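Local coordinates for maltose-binding protein MalE1 (Thermotoga maritima, PDB 6DTU) that binds maltotetraose and probably delivers maltodextrins to a membrane transporter as an extracellular solute-binding protein, at residues E11-I16 / L297-L302; A107-A112 / G229-K234; G147-A152 / Y211-S216; P259-Q264 / L323-G328. All coordinates share one frame; numbering follows the deposited sequence.

Interaction 1: E11-I16 / L297-L302. With GLC (alpha-D-glucopyranose), chain C.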
loop_
_atom_site.group_PDB
_atom_site.type_symbol
_atom_site.label_atom_id
_atom_site.label_comp_id
_atom_site.label_asym_id
_atom_site.label_seq_id
_atom_site.Cartn_x
_atom_site.Cartn_y
_atom_site.Cartn_z
ATOM N N GLU A 11 8.229 -5.804 7.900
ATOM C CA GLU A 11 8.071 -6.928 8.813
ATOM C C GLU A 11 7.238 -8.059 8.222
ATOM O O GLU A 11 7.415 -9.214 8.616
ATOM C CB GLU A 11 7.458 -6.480 10.148
ATOM C CG GLU A 11 6.007 -6.076 10.077
ATOM C CD GLU A 11 5.856 -4.594 9.968
ATOM O OE1 GLU A 11 6.827 -3.963 9.503
ATOM O OE2 GLU A 11 4.793 -4.056 10.359
ATOM N N LYS A 12 6.355 -7.751 7.267
ATOM C CA LYS A 12 5.401 -8.748 6.798
ATOM C C LYS A 12 6.072 -9.879 6.031
ATOM O O LYS A 12 5.592 -11.012 6.076
ATOM C CB LYS A 12 4.321 -8.090 5.932
ATOM C CG LYS A 12 3.520 -6.982 6.642
ATOM C CD LYS A 12 2.787 -7.488 7.899
ATOM C CE LYS A 12 1.993 -6.374 8.564
ATOM N NZ LYS A 12 1.183 -6.893 9.714
ATOM N N GLN A 13 7.164 -9.599 5.324
ATOM C CA GLN A 13 7.797 -10.571 4.447
ATOM C C GLN A 13 9.015 -11.235 5.064
ATOM O O GLN A 13 9.578 -12.140 4.439
ATOM C CB GLN A 13 8.186 -9.936 3.095
ATOM C CG GLN A 13 7.072 -9.214 2.348
ATOM C CD GLN A 13 7.009 -7.738 2.656
ATOM O OE1 GLN A 13 7.662 -7.252 3.575
ATOM N NE2 GLN A 13 6.207 -7.021 1.908
ATOM N N VAL A 14 9.408 -10.852 6.289
ATOM C CA VAL A 14 10.690 -11.319 6.827
ATOM C C VAL A 14 10.711 -12.839 6.970
ATOM O O VAL A 14 11.666 -13.499 6.552
ATOM C CB VAL A 14 11.010 -10.632 8.167
ATOM C CG1 VAL A 14 12.141 -11.394 8.849
ATOM C CG2 VAL A 14 11.338 -9.146 7.978
ATOM N N ASP A 15 9.666 -13.420 7.565
ATOM C CA ASP A 15 9.707 -14.844 7.886
ATOM C C ASP A 15 9.793 -15.696 6.632
ATOM O O ASP A 15 10.601 -16.637 6.554
ATOM C CB ASP A 15 8.474 -15.259 8.693
ATOM C CG ASP A 15 8.502 -14.790 10.137
ATOM O OD1 ASP A 15 9.518 -14.226 10.598
ATOM O OD2 ASP A 15 7.491 -15.041 10.830
ATOM N N ILE A 16 8.909 -15.442 5.668
ATOM C CA ILE A 16 8.904 -16.283 4.479
ATOM C C ILE A 16 10.182 -16.102 3.680
ATOM O O ILE A 16 10.767 -17.080 3.204
ATOM C CB ILE A 16 7.635 -16.098 3.625
ATOM C CG1 ILE A 16 7.692 -17.035 2.413
ATOM C CG2 ILE A 16 7.459 -14.619 3.215
ATOM C CD1 ILE A 16 7.899 -18.516 2.761
ATOM N N LEU A 297 1.060 -17.348 1.135
ATOM C CA LEU A 297 0.681 -17.970 2.404
ATOM C C LEU A 297 1.322 -17.262 3.584
ATOM O O LEU A 297 0.715 -17.178 4.659
ATOM C CB LEU A 297 1.040 -19.457 2.387
ATOM C CG LEU A 297 0.185 -20.258 1.409
ATOM C CD1 LEU A 297 0.696 -21.682 1.359
ATOM C CD2 LEU A 297 -1.284 -20.215 1.827
ATOM N N GLY A 298 2.542 -16.748 3.404
ATOM C CA GLY A 298 3.217 -15.997 4.446
ATOM C C GLY A 298 2.814 -14.543 4.541
ATOM O O GLY A 298 2.955 -13.946 5.612
ATOM N N ASP A 299 2.284 -13.977 3.458
ATOM C CA ASP A 299 1.978 -12.547 3.383
ATOM C C ASP A 299 0.804 -12.403 2.422
ATOM O O ASP A 299 0.986 -12.020 1.257
ATOM C CB ASP A 299 3.211 -11.781 2.875
ATOM C CG ASP A 299 2.973 -10.303 2.681
ATOM O OD1 ASP A 299 1.938 -9.786 3.139
ATOM O OD2 ASP A 299 3.850 -9.643 2.066
ATOM N N PRO A 300 -0.411 -12.697 2.867
ATOM C CA PRO A 300 -1.534 -12.861 1.922
ATOM C C PRO A 300 -2.129 -11.552 1.422
ATOM O O PRO A 300 -2.827 -10.837 2.153
ATOM C CB PRO A 300 -2.548 -13.697 2.717
ATOM C CG PRO A 300 -2.279 -13.361 4.138
ATOM C CD PRO A 300 -0.785 -13.138 4.236
ATOM N N ARG A 301 -1.875 -11.257 0.144
ATOM C CA ARG A 301 -2.486 -10.124 -0.556
ATOM C C ARG A 301 -3.215 -10.653 -1.802
ATOM O O ARG A 301 -3.909 -11.674 -1.697
ATOM C CB ARG A 301 -1.431 -9.039 -0.842
ATOM C CG ARG A 301 -0.634 -8.710 0.420
ATOM C CD ARG A 301 0.390 -7.606 0.251
ATOM N NE ARG A 301 1.359 -7.610 1.355
ATOM C CZ ARG A 301 2.046 -6.556 1.783
ATOM N NH1 ARG A 301 1.870 -5.336 1.243
ATOM N NH2 ARG A 301 2.932 -6.741 2.765
ATOM N N LEU A 302 -3.069 -10.015 -2.975
ATOM C CA LEU A 302 -3.733 -10.486 -4.196
ATOM C C LEU A 302 -2.652 -10.913 -5.191
ATOM O O LEU A 302 -2.076 -10.056 -5.872
ATOM C CB LEU A 302 -4.622 -9.380 -4.793
ATOM C CG LEU A 302 -5.730 -8.813 -3.888
ATOM C CD1 LEU A 302 -6.476 -7.655 -4.528
ATOM C CD2 LEU A 302 -6.707 -9.875 -3.480
HETATM C C1 GLC C . 3.672 -3.169 6.091
HETATM C C2 GLC C . 3.332 -3.563 4.708
HETATM C C3 GLC C . 3.256 -2.400 3.806
HETATM C C4 GLC C . 2.272 -1.397 4.301
HETATM C C5 GLC C . 2.687 -0.892 5.709
HETATM C C6 GLC C . 1.721 -0.097 6.335
HETATM O O1 GLC C . 4.961 -2.645 6.134
HETATM O O2 GLC C . 4.370 -4.495 4.264
HETATM O O3 GLC C . 2.857 -2.920 2.485
HETATM O O4 GLC C . 2.228 -0.264 3.392
HETATM O O5 GLC C . 2.756 -2.157 6.579
HETATM O O6 GLC C . 2.272 0.422 7.550
HETATM O O HOH W 1 3.066 -11.510 6.953
#

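Interaction 2: A107-A112 / G229-K234. With GLC (alpha-D-glucopyranose), chain B; GLC (alpha-D-glucopyranose), chain C.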
loop_
_atom_site.group_PDB
_atom_site.type_symbol
_atom_site.label_atom_id
_atom_site.label_comp_id
_atom_site.label_asym_id
_atom_site.label_seq_id
_atom_site.Cartn_x
_atom_site.Cartn_y
_atom_site.Cartn_z
ATOM N N ALA A 107 2.299 -9.316 -5.687
ATOM C CA ALA A 107 0.899 -9.148 -5.313
ATOM C C ALA A 107 0.453 -7.732 -5.618
ATOM O O ALA A 107 1.267 -6.804 -5.668
ATOM C CB ALA A 107 0.681 -9.398 -3.815
ATOM N N MET A 108 -0.847 -7.572 -5.811
ATOM C CA MET A 108 -1.474 -6.258 -5.752
ATOM C C MET A 108 -2.335 -6.163 -4.497
ATOM O O MET A 108 -2.524 -7.139 -3.764
ATOM C CB MET A 108 -2.279 -5.939 -7.019
ATOM C CG MET A 108 -3.499 -6.797 -7.177
ATOM S SD MET A 108 -4.549 -6.287 -8.564
ATOM C CE MET A 108 -5.677 -5.152 -7.750
ATOM N N GLU A 109 -2.845 -4.961 -4.241
ATOM C CA GLU A 109 -3.528 -4.725 -2.977
ATOM C C GLU A 109 -4.318 -3.430 -3.067
ATOM O O GLU A 109 -4.049 -2.569 -3.913
ATOM C CB GLU A 109 -2.520 -4.608 -1.826
ATOM C CG GLU A 109 -1.588 -3.406 -2.016
ATOM C CD GLU A 109 -0.355 -3.450 -1.153
ATOM O OE1 GLU A 109 -0.084 -4.494 -0.533
ATOM O OE2 GLU A 109 0.337 -2.418 -1.095
ATOM N N ALA A 110 -5.292 -3.294 -2.164
ATOM C CA ALA A 110 -5.981 -2.034 -1.921
ATOM C C ALA A 110 -6.582 -2.115 -0.533
ATOM O O ALA A 110 -6.944 -3.201 -0.068
ATOM C CB ALA A 110 -7.111 -1.813 -2.930
ATOM N N ILE A 111 -6.679 -0.956 0.126
ATOM C CA ILE A 111 -7.333 -0.938 1.434
ATOM C C ILE A 111 -8.833 -1.172 1.269
ATOM O O ILE A 111 -9.404 -0.991 0.192
ATOM C CB ILE A 111 -7.030 0.328 2.258
ATOM C CG1 ILE A 111 -7.518 1.604 1.576
ATOM C CG2 ILE A 111 -5.516 0.451 2.487
ATOM C CD1 ILE A 111 -7.044 2.894 2.292
ATOM N N ALA A 112 -9.459 -1.627 2.352
ATOM C CA ALA A 112 -10.863 -2.007 2.380
ATOM C C ALA A 112 -11.363 -1.861 3.809
ATOM O O ALA A 112 -10.602 -1.540 4.731
ATOM C CB ALA A 112 -11.065 -3.449 1.891
ATOM N N GLY A 229 -5.319 -2.553 4.720
ATOM C CA GLY A 229 -5.050 -3.419 3.597
ATOM C C GLY A 229 -4.771 -4.860 3.960
ATOM O O GLY A 229 -4.680 -5.242 5.128
ATOM N N PRO A 230 -4.578 -5.690 2.935
ATOM C CA PRO A 230 -4.457 -7.134 3.160
ATOM C C PRO A 230 -3.173 -7.539 3.863
ATOM O O PRO A 230 -3.094 -8.655 4.385
ATOM C CB PRO A 230 -4.570 -7.720 1.740
ATOM C CG PRO A 230 -4.041 -6.602 0.850
ATOM C CD PRO A 230 -4.514 -5.321 1.514
ATOM N N TRP A 231 -2.162 -6.672 3.863
ATOM C CA TRP A 231 -0.952 -6.901 4.636
ATOM C C TRP A 231 -1.226 -7.031 6.123
ATOM O O TRP A 231 -0.365 -7.522 6.850
ATOM C CB TRP A 231 0.012 -5.724 4.432
ATOM C CG TRP A 231 -0.598 -4.371 4.716
ATOM C CD1 TRP A 231 -0.743 -3.781 5.937
ATOM C CD2 TRP A 231 -1.157 -3.453 3.761
ATOM N NE1 TRP A 231 -1.345 -2.558 5.805
ATOM C CE2 TRP A 231 -1.622 -2.334 4.479
ATOM C CE3 TRP A 231 -1.332 -3.483 2.373
ATOM C CZ2 TRP A 231 -2.233 -1.234 3.856
ATOM C CZ3 TRP A 231 -1.929 -2.391 1.756
ATOM C CH2 TRP A 231 -2.392 -1.292 2.502
ATOM N N ALA A 232 -2.385 -6.589 6.605
ATOM C CA ALA A 232 -2.654 -6.583 8.035
ATOM C C ALA A 232 -3.381 -7.825 8.535
ATOM O O ALA A 232 -3.423 -8.045 9.751
ATOM C CB ALA A 232 -3.450 -5.327 8.400
ATOM N N ILE A 233 -3.888 -8.662 7.630
ATOM C CA ILE A 233 -4.872 -9.684 7.952
ATOM C C ILE A 233 -4.260 -10.871 8.685
ATOM O O ILE A 233 -4.872 -11.422 9.611
ATOM C CB ILE A 233 -5.560 -10.106 6.651
ATOM C CG1 ILE A 233 -6.531 -9.015 6.202
ATOM C CG2 ILE A 233 -6.165 -11.500 6.774
ATOM C CD1 ILE A 233 -7.578 -8.720 7.183
ATOM N N LYS A 234 -3.076 -11.325 8.266
ATOM C CA LYS A 234 -2.493 -12.501 8.905
ATOM C C LYS A 234 -2.286 -12.269 10.389
ATOM O O LYS A 234 -2.584 -13.136 11.211
ATOM C CB LYS A 234 -1.168 -12.883 8.250
ATOM C CG LYS A 234 -0.608 -14.178 8.828
ATOM C CD LYS A 234 0.673 -14.611 8.149
ATOM C CE LYS A 234 1.032 -16.057 8.497
ATOM N NZ LYS A 234 1.140 -16.302 9.964
HETATM C C1 GLC B . 0.928 -0.009 2.949
HETATM C C2 GLC B . 0.926 0.032 1.465
HETATM C C3 GLC B . 1.866 1.030 0.962
HETATM C C4 GLC B . 1.546 2.409 1.502
HETATM C C5 GLC B . 1.493 2.419 3.059
HETATM C C6 GLC B . 0.947 3.634 3.590
HETATM O O2 GLC B . 1.390 -1.270 1.002
HETATM O O3 GLC B . 1.768 1.139 -0.507
HETATM O O4 GLC B . 2.613 3.350 1.129
HETATM O O5 GLC B . 0.532 1.306 3.459
HETATM O O6 GLC B . 1.225 3.683 4.980
HETATM C C1 GLC C . 3.672 -3.169 6.091
HETATM C C2 GLC C . 3.332 -3.563 4.708
HETATM C C3 GLC C . 3.256 -2.400 3.806
HETATM C C4 GLC C . 2.272 -1.397 4.301
HETATM C C5 GLC C . 2.687 -0.892 5.709
HETATM C C6 GLC C . 1.721 -0.097 6.335
HETATM O O1 GLC C . 4.961 -2.645 6.134
HETATM O O2 GLC C . 4.370 -4.495 4.264
HETATM O O3 GLC C . 2.857 -2.920 2.485
HETATM O O4 GLC C . 2.228 -0.264 3.392
HETATM O O5 GLC C . 2.756 -2.157 6.579
HETATM O O6 GLC C . 2.272 0.422 7.550
#

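Interaction 3: G147-A152 / Y211-S216. With GLC (alpha-D-glucopyranose), chain C.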
loop_
_atom_site.group_PDB
_atom_site.type_symbol
_atom_site.label_atom_id
_atom_site.label_comp_id
_atom_site.label_asym_id
_atom_site.label_seq_id
_atom_site.Cartn_x
_atom_site.Cartn_y
_atom_site.Cartn_z
ATOM N N GLY A 147 -15.224 2.365 17.760
ATOM C CA GLY A 147 -16.135 2.007 16.685
ATOM C C GLY A 147 -15.473 1.988 15.320
ATOM O O GLY A 147 -15.740 1.091 14.515
ATOM N N PHE A 148 -14.596 2.958 15.048
ATOM C CA PHE A 148 -13.960 3.075 13.739
ATOM C C PHE A 148 -12.604 3.750 13.892
ATOM O O PHE A 148 -12.476 4.733 14.626
ATOM C CB PHE A 148 -14.836 3.889 12.779
ATOM C CG PHE A 148 -14.212 4.111 11.433
ATOM C CD1 PHE A 148 -14.157 3.081 10.499
ATOM C CD2 PHE A 148 -13.626 5.336 11.127
ATOM C CE1 PHE A 148 -13.539 3.272 9.264
ATOM C CE2 PHE A 148 -13.018 5.544 9.890
ATOM C CZ PHE A 148 -12.977 4.502 8.959
ATOM N N ILE A 149 -11.593 3.207 13.207
ATOM C CA ILE A 149 -10.262 3.806 13.156
ATOM C C ILE A 149 -9.674 3.652 11.759
ATOM O O ILE A 149 -9.724 2.574 11.162
ATOM C CB ILE A 149 -9.266 3.201 14.174
ATOM C CG1 ILE A 149 -9.907 2.878 15.518
ATOM C CG2 ILE A 149 -8.087 4.159 14.390
ATOM C CD1 ILE A 149 -8.909 2.181 16.444
ATOM N N THR A 150 -9.036 4.715 11.281
ATOM C CA THR A 150 -8.034 4.589 10.233
ATOM C C THR A 150 -6.961 5.632 10.509
ATOM O O THR A 150 -7.036 6.374 11.495
ATOM C CB THR A 150 -8.633 4.651 8.823
ATOM O OG1 THR A 150 -7.622 4.265 7.882
ATOM C CG2 THR A 150 -9.097 6.075 8.496
ATOM N N SER A 151 -5.947 5.672 9.644
ATOM C CA SER A 151 -4.871 6.645 9.814
ATOM C C SER A 151 -5.374 7.987 9.287
ATOM O O SER A 151 -5.269 8.296 8.099
ATOM C CB SER A 151 -3.618 6.150 9.106
ATOM O OG SER A 151 -2.504 6.917 9.533
ATOM N N ALA A 152 -5.908 8.813 10.206
ATOM C CA ALA A 152 -6.743 9.956 9.835
ATOM C C ALA A 152 -5.996 11.036 9.062
ATOM O O ALA A 152 -6.606 11.771 8.268
ATOM C CB ALA A 152 -7.353 10.550 11.101
ATOM N N TYR A 211 -1.525 4.856 11.890
ATOM C CA TYR A 211 -1.513 3.457 11.483
ATOM C C TYR A 211 -1.368 2.529 12.685
ATOM O O TYR A 211 -2.090 1.533 12.810
ATOM C CB TYR A 211 -0.416 3.201 10.433
ATOM C CG TYR A 211 -0.531 1.777 9.931
ATOM C CD1 TYR A 211 -1.406 1.454 8.899
ATOM C CD2 TYR A 211 0.145 0.747 10.554
ATOM C CE1 TYR A 211 -1.577 0.134 8.472
ATOM C CE2 TYR A 211 -0.050 -0.575 10.161
ATOM C CZ TYR A 211 -0.917 -0.859 9.124
ATOM O OH TYR A 211 -1.093 -2.157 8.741
ATOM N N GLN A 212 -0.390 2.802 13.549
ATOM C CA GLN A 212 -0.120 1.919 14.680
ATOM C C GLN A 212 -1.330 1.780 15.598
ATOM O O GLN A 212 -1.635 0.677 16.064
ATOM C CB GLN A 212 1.113 2.414 15.433
ATOM C CG GLN A 212 1.726 1.459 16.443
ATOM C CD GLN A 212 0.940 1.417 17.722
ATOM O OE1 GLN A 212 0.421 2.437 18.190
ATOM N NE2 GLN A 212 0.846 0.234 18.303
ATOM N N ILE A 213 -2.021 2.890 15.888
ATOM C CA ILE A 213 -3.216 2.812 16.728
ATOM C C ILE A 213 -4.283 1.959 16.047
ATOM O O ILE A 213 -4.890 1.081 16.665
ATOM C CB ILE A 213 -3.741 4.219 17.073
ATOM C CG1 ILE A 213 -2.773 4.933 18.036
ATOM C CG2 ILE A 213 -5.172 4.124 17.633
ATOM C CD1 ILE A 213 -2.969 6.460 18.121
ATOM N N MET A 214 -4.517 2.194 14.753
ATOM C CA MET A 214 -5.527 1.415 14.046
ATOM C C MET A 214 -5.191 -0.070 14.069
ATOM O O MET A 214 -6.031 -0.918 14.414
ATOM C CB MET A 214 -5.599 1.895 12.598
ATOM C CG MET A 214 -6.352 0.893 11.723
ATOM S SD MET A 214 -6.506 1.346 9.998
ATOM C CE MET A 214 -4.775 1.452 9.481
ATOM N N ASP A 215 -3.961 -0.400 13.693
ATOM C CA ASP A 215 -3.553 -1.783 13.533
ATOM C C ASP A 215 -3.557 -2.513 14.872
ATOM O O ASP A 215 -4.104 -3.617 14.982
ATOM C CB ASP A 215 -2.149 -1.761 12.931
ATOM C CG ASP A 215 -1.722 -3.096 12.333
ATOM O OD1 ASP A 215 -2.552 -3.797 11.734
ATOM O OD2 ASP A 215 -0.530 -3.408 12.422
ATOM N N SER A 216 -2.956 -1.903 15.897
ATOM C CA SER A 216 -2.849 -2.537 17.204
ATOM C C SER A 216 -4.205 -2.691 17.885
ATOM O O SER A 216 -4.499 -3.742 18.447
ATOM C CB SER A 216 -1.874 -1.781 18.104
ATOM O OG SER A 216 -2.330 -0.482 18.374
HETATM C C1 GLC C . 3.672 -3.169 6.091
HETATM C C2 GLC C . 3.332 -3.563 4.708
HETATM C C3 GLC C . 3.256 -2.400 3.806
HETATM C C4 GLC C . 2.272 -1.397 4.301
HETATM C C5 GLC C . 2.687 -0.892 5.709
HETATM C C6 GLC C . 1.721 -0.097 6.335
HETATM O O1 GLC C . 4.961 -2.645 6.134
HETATM O O2 GLC C . 4.370 -4.495 4.264
HETATM O O3 GLC C . 2.857 -2.920 2.485
HETATM O O4 GLC C . 2.228 -0.264 3.392
HETATM O O5 GLC C . 2.756 -2.157 6.579
HETATM O O6 GLC C . 2.272 0.422 7.550
#

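Interaction 4: P259-Q264 / L323-G328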
loop_
_atom_site.group_PDB
_atom_site.type_symbol
_atom_site.label_atom_id
_atom_site.label_comp_id
_atom_site.label_asym_id
_atom_site.label_seq_id
_atom_site.Cartn_x
_atom_site.Cartn_y
_atom_site.Cartn_z
ATOM N N PRO A 259 -10.147 3.468 -3.566
ATOM C CA PRO A 259 -8.814 3.432 -2.952
ATOM C C PRO A 259 -7.689 3.381 -3.985
ATOM O O PRO A 259 -7.874 3.023 -5.144
ATOM C CB PRO A 259 -8.849 2.118 -2.156
ATOM C CG PRO A 259 -9.796 1.242 -2.935
ATOM C CD PRO A 259 -10.853 2.182 -3.424
ATOM N N PHE A 260 -6.495 3.743 -3.530
ATOM C CA PHE A 260 -5.302 3.445 -4.310
ATOM C C PHE A 260 -5.183 1.944 -4.546
ATOM O O PHE A 260 -5.502 1.126 -3.677
ATOM C CB PHE A 260 -4.052 3.905 -3.551
ATOM C CG PHE A 260 -3.630 5.340 -3.806
ATOM C CD1 PHE A 260 -3.410 5.831 -5.092
ATOM C CD2 PHE A 260 -3.412 6.192 -2.741
ATOM C CE1 PHE A 260 -2.988 7.172 -5.288
ATOM C CE2 PHE A 260 -3.018 7.498 -2.932
ATOM C CZ PHE A 260 -2.798 7.984 -4.197
ATOM N N VAL A 261 -4.702 1.577 -5.728
ATOM C CA VAL A 261 -4.264 0.211 -5.995
ATOM C C VAL A 261 -2.740 0.189 -6.046
ATOM O O VAL A 261 -2.125 1.023 -6.723
ATOM C CB VAL A 261 -4.917 -0.349 -7.269
ATOM C CG1 VAL A 261 -4.293 -1.686 -7.674
ATOM C CG2 VAL A 261 -6.416 -0.483 -7.039
ATOM N N GLY A 262 -2.131 -0.706 -5.271
ATOM C CA GLY A 262 -0.683 -0.816 -5.212
ATOM C C GLY A 262 -0.233 -2.198 -5.647
ATOM O O GLY A 262 -0.966 -3.172 -5.504
ATOM N N VAL A 263 0.978 -2.272 -6.196
ATOM C CA VAL A 263 1.600 -3.549 -6.536
ATOM C C VAL A 263 2.897 -3.646 -5.747
ATOM O O VAL A 263 3.658 -2.676 -5.686
ATOM C CB VAL A 263 1.825 -3.702 -8.055
ATOM C CG1 VAL A 263 2.305 -5.101 -8.363
ATOM C CG2 VAL A 263 0.523 -3.405 -8.810
ATOM N N GLN A 264 3.111 -4.780 -5.081
ATOM C CA GLN A 264 4.304 -5.027 -4.272
ATOM C C GLN A 264 5.216 -5.961 -5.052
ATOM O O GLN A 264 4.734 -6.867 -5.741
ATOM C CB GLN A 264 3.927 -5.703 -2.946
ATOM C CG GLN A 264 3.070 -4.856 -2.009
ATOM C CD GLN A 264 3.885 -3.820 -1.271
ATOM O OE1 GLN A 264 5.063 -4.030 -0.966
ATOM N NE2 GLN A 264 3.259 -2.694 -0.960
ATOM N N LEU A 323 -12.942 -6.948 -4.561
ATOM C CA LEU A 323 -14.085 -6.049 -4.701
ATOM C C LEU A 323 -13.693 -4.603 -4.423
ATOM O O LEU A 323 -14.154 -3.681 -5.103
ATOM C CB LEU A 323 -15.209 -6.478 -3.756
ATOM C CG LEU A 323 -16.016 -7.722 -4.138
ATOM C CD1 LEU A 323 -17.075 -8.005 -3.086
ATOM C CD2 LEU A 323 -16.644 -7.569 -5.521
ATOM N N SER A 324 -12.861 -4.380 -3.405
ATOM C CA SER A 324 -12.446 -3.019 -3.087
ATOM C C SER A 324 -11.541 -2.464 -4.176
ATOM O O SER A 324 -11.730 -1.326 -4.630
ATOM C CB SER A 324 -11.762 -2.978 -1.708
ATOM O OG SER A 324 -11.438 -1.644 -1.332
ATOM N N ALA A 325 -10.581 -3.281 -4.640
ATOM C CA ALA A 325 -9.649 -2.849 -5.672
ATOM C C ALA A 325 -10.336 -2.598 -7.004
ATOM O O ALA A 325 -9.807 -1.839 -7.822
ATOM C CB ALA A 325 -8.559 -3.901 -5.857
ATOM N N ALA A 326 -11.501 -3.210 -7.232
ATOM C CA ALA A 326 -12.184 -3.043 -8.510
ATOM C C ALA A 326 -12.601 -1.595 -8.742
ATOM O O ALA A 326 -12.689 -1.156 -9.895
ATOM C CB ALA A 326 -13.382 -3.996 -8.606
ATOM N N ASN A 327 -12.879 -0.847 -7.672
ATOM C CA ASN A 327 -13.228 0.565 -7.784
ATOM C C ASN A 327 -12.018 1.486 -7.658
ATOM O O ASN A 327 -12.190 2.705 -7.617
ATOM C CB ASN A 327 -14.281 0.950 -6.733
ATOM C CG ASN A 327 -15.616 0.258 -6.961
ATOM O OD1 ASN A 327 -16.038 0.054 -8.096
ATOM N ND2 ASN A 327 -16.287 -0.103 -5.875
ATOM N N GLY A 328 -10.800 0.939 -7.631
ATOM C CA GLY A 328 -9.634 1.696 -7.220
ATOM C C GLY A 328 -8.875 2.355 -8.369
ATOM O O GLY A 328 -9.184 2.198 -9.548
#

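Interaction 1: E11-I16 / L297-L302
Arg301 links this contact to the sugar, though Asp299 and Lys12 bury the most surface between the start of helix 14-28 and the loop after helix 289-298. Arg301 CB lies near Ala107 CB; CG, anti to the carbonyl carbon, passes Asp299 OD1, and the extended chain brings CD to 3.3 Å from Glu109 OE1. NE donates to Asp299 OD1 at 2.9 Å, nearly straight (163°), from above the carboxylate plane, in a salt bridge. NH2 grips the same oxygen along its syn lone pair, so Asp299, whose OD2 is hydrogen-bonded to Tyr106 OH, helps fix the guanidinium's rotation. The terminal nitrogens, with CZ against Trp231 CB, are aimed at glucose C: NH2 donates to O2 at 3.1 Å and NH1 to O3 at 2.9 Å, NH1 also salt-bridging Glu109 OE1. Lys12 CB sits at the guanidinium edge, 3.7 Å from Arg301 NH2, and Lys12 CG lies 3.5 Å from O2 of glucose C. A water lies 2.7 Å from Lys12 O and 2.8 Å from Gly298 O, and Gly298 lets the helix end approach Ile16. A planar side chain clasping two vicinal hydroxyls, oriented by a second-shell acid, typifies the cleft of periplasmic sugar-binding proteins.

Interaction 2: A107-A112 / G229-K234
Gly229 runs close beside Ile111, their CA atoms 4.0 Å apart, and its own CA lies beneath the indole of Trp231. Its carbonyl accepts a bond from Ala232 N that helps form the 3-10 turn. Pro230 follows, setting its ring against Glu109: CG reaches Glu109 CB at 3.7 Å, and CD lies 3.6 Å from Ala110 O, a buried carbonyl oxygen without a hydrogen-bond partner. Segment 107-112 here passes from the sheet of one lobe to that of the other, the hinge crossing expected of a two-lobed periplasmic binding protein. Trp231 then turns CG into the crowded position between N and C (chi1 54°), presenting the indole face opposite Gly229 to glucose B and glucose C, with C1 of glucose B 3.5 Å above the ring plane, as in the aromatic platforms of carbohydrate sites. Glu109 approaches the indole edge, its carboxylate turned 65° from the ring. Its OE2 accepts from O2 of glucose B at 2.6 Å and from Gln264. Ile111 CG2 touches Trp231 CH2 at 3.6 Å.

Interaction 3: G147-A152 / Y211-S216
Met214 leaves the helix with CG anti to the backbone N (chi1 165°) and continues straight through chi2, which lays SD along the backbone at Ile149 and Thr150; the bend at chi3 (61°) only turns methyl CE. Ile149 in turn has CG2 anti to its own N, so that this methyl points at the helix. The two side chains slide past each other in opposite directions: Ile149 CG2 meets Met214 CB at 3.8 Å, while Met214 SD comes to 3.6 Å from Ile149 O and equally close to Thr150 CA. Beside the sulphur, Thr150 OG1 is engaged with Ile227 O. Ile213 adds a looser apolar touch on Ile149. This is helix-on-sheet packing in an alpha/beta lobe: helix 211-219 lies against the edge strand 146-149 and leads into strand 223-228, its parallel neighbour, while Phe148 packs on helix 127-140. At the other end of the contact Ser151 CB and OG approach the first turn of the helix. Ser151 OG is 3.3 Å from Tyr211 N without a hydrogen bond, its bond going to Glu154 instead, and Ser151 N is buried without a partner. Tyr211, with CG anti to N (chi1 -174°), swings its ring away from the strand and into the sugar site, where O6 of glucose C stands 3.5 Å above the ring centre; Tyr211 OH is hydrogen-bonded to Asn228.

Interaction 4: P259-Q264 / L323-G328
Pro259, Val261 and Gly328 account for most of the buried surface. The Pro259 ring packs across the last turn of helix 316-326, its CG lying 3.6 Å from Ser324 O and 3.7 Å from Ser324 OG, a hydroxyl that is hydrogen-bonded to Ile111 O. Pro259 O is pressed tightly against Gly328, 3.0 Å from its CA. Two residues on, Val261 turns CG2 anti to the carbonyl carbon, beside its own N, and sends this methyl toward the end of the helix. There Val261 CG2 meets Ala325 O at 3.7 Å, Ala325 CB at 4.2 Å and Gly328 CA at 3.9 Å. Gly328 itself is drawn back by its N, which donates to Ala325 O at 3.0 Å, and so the chain wraps the helix end closely before straightening. No hydrogen bond joins the two segments, but directly beyond Gly328 the backbone of Ile329 bonds to both Pro259 and Val261. The helix thus hands over to strand 329-330, the parallel partner of strand 260-268, in the central, interlobe region of a two-lobed solute-binding fold.

From the N terminus, the chain opens interaction 1 at residues 11-16, and that loop closes only at 297-302. Within it lies the loop of interaction 2, from 107-112 to 229-234, which in turn encloses the shorter loop of interaction 3, from 147-152 to 211-216. After interaction 2 has closed, interaction 4 opens at 259-264 and ends at 323-328, beyond the end of interaction 1, so these two cross. Interactions 2 and 4 share a sheet through neighbouring strands 100-109 and 260-268. Interaction 3 lies in the lobe built on strands 146-149 and 223-228. Interactions 1, 2 and 3 converge on glucose C, joining both lobes at the sugar.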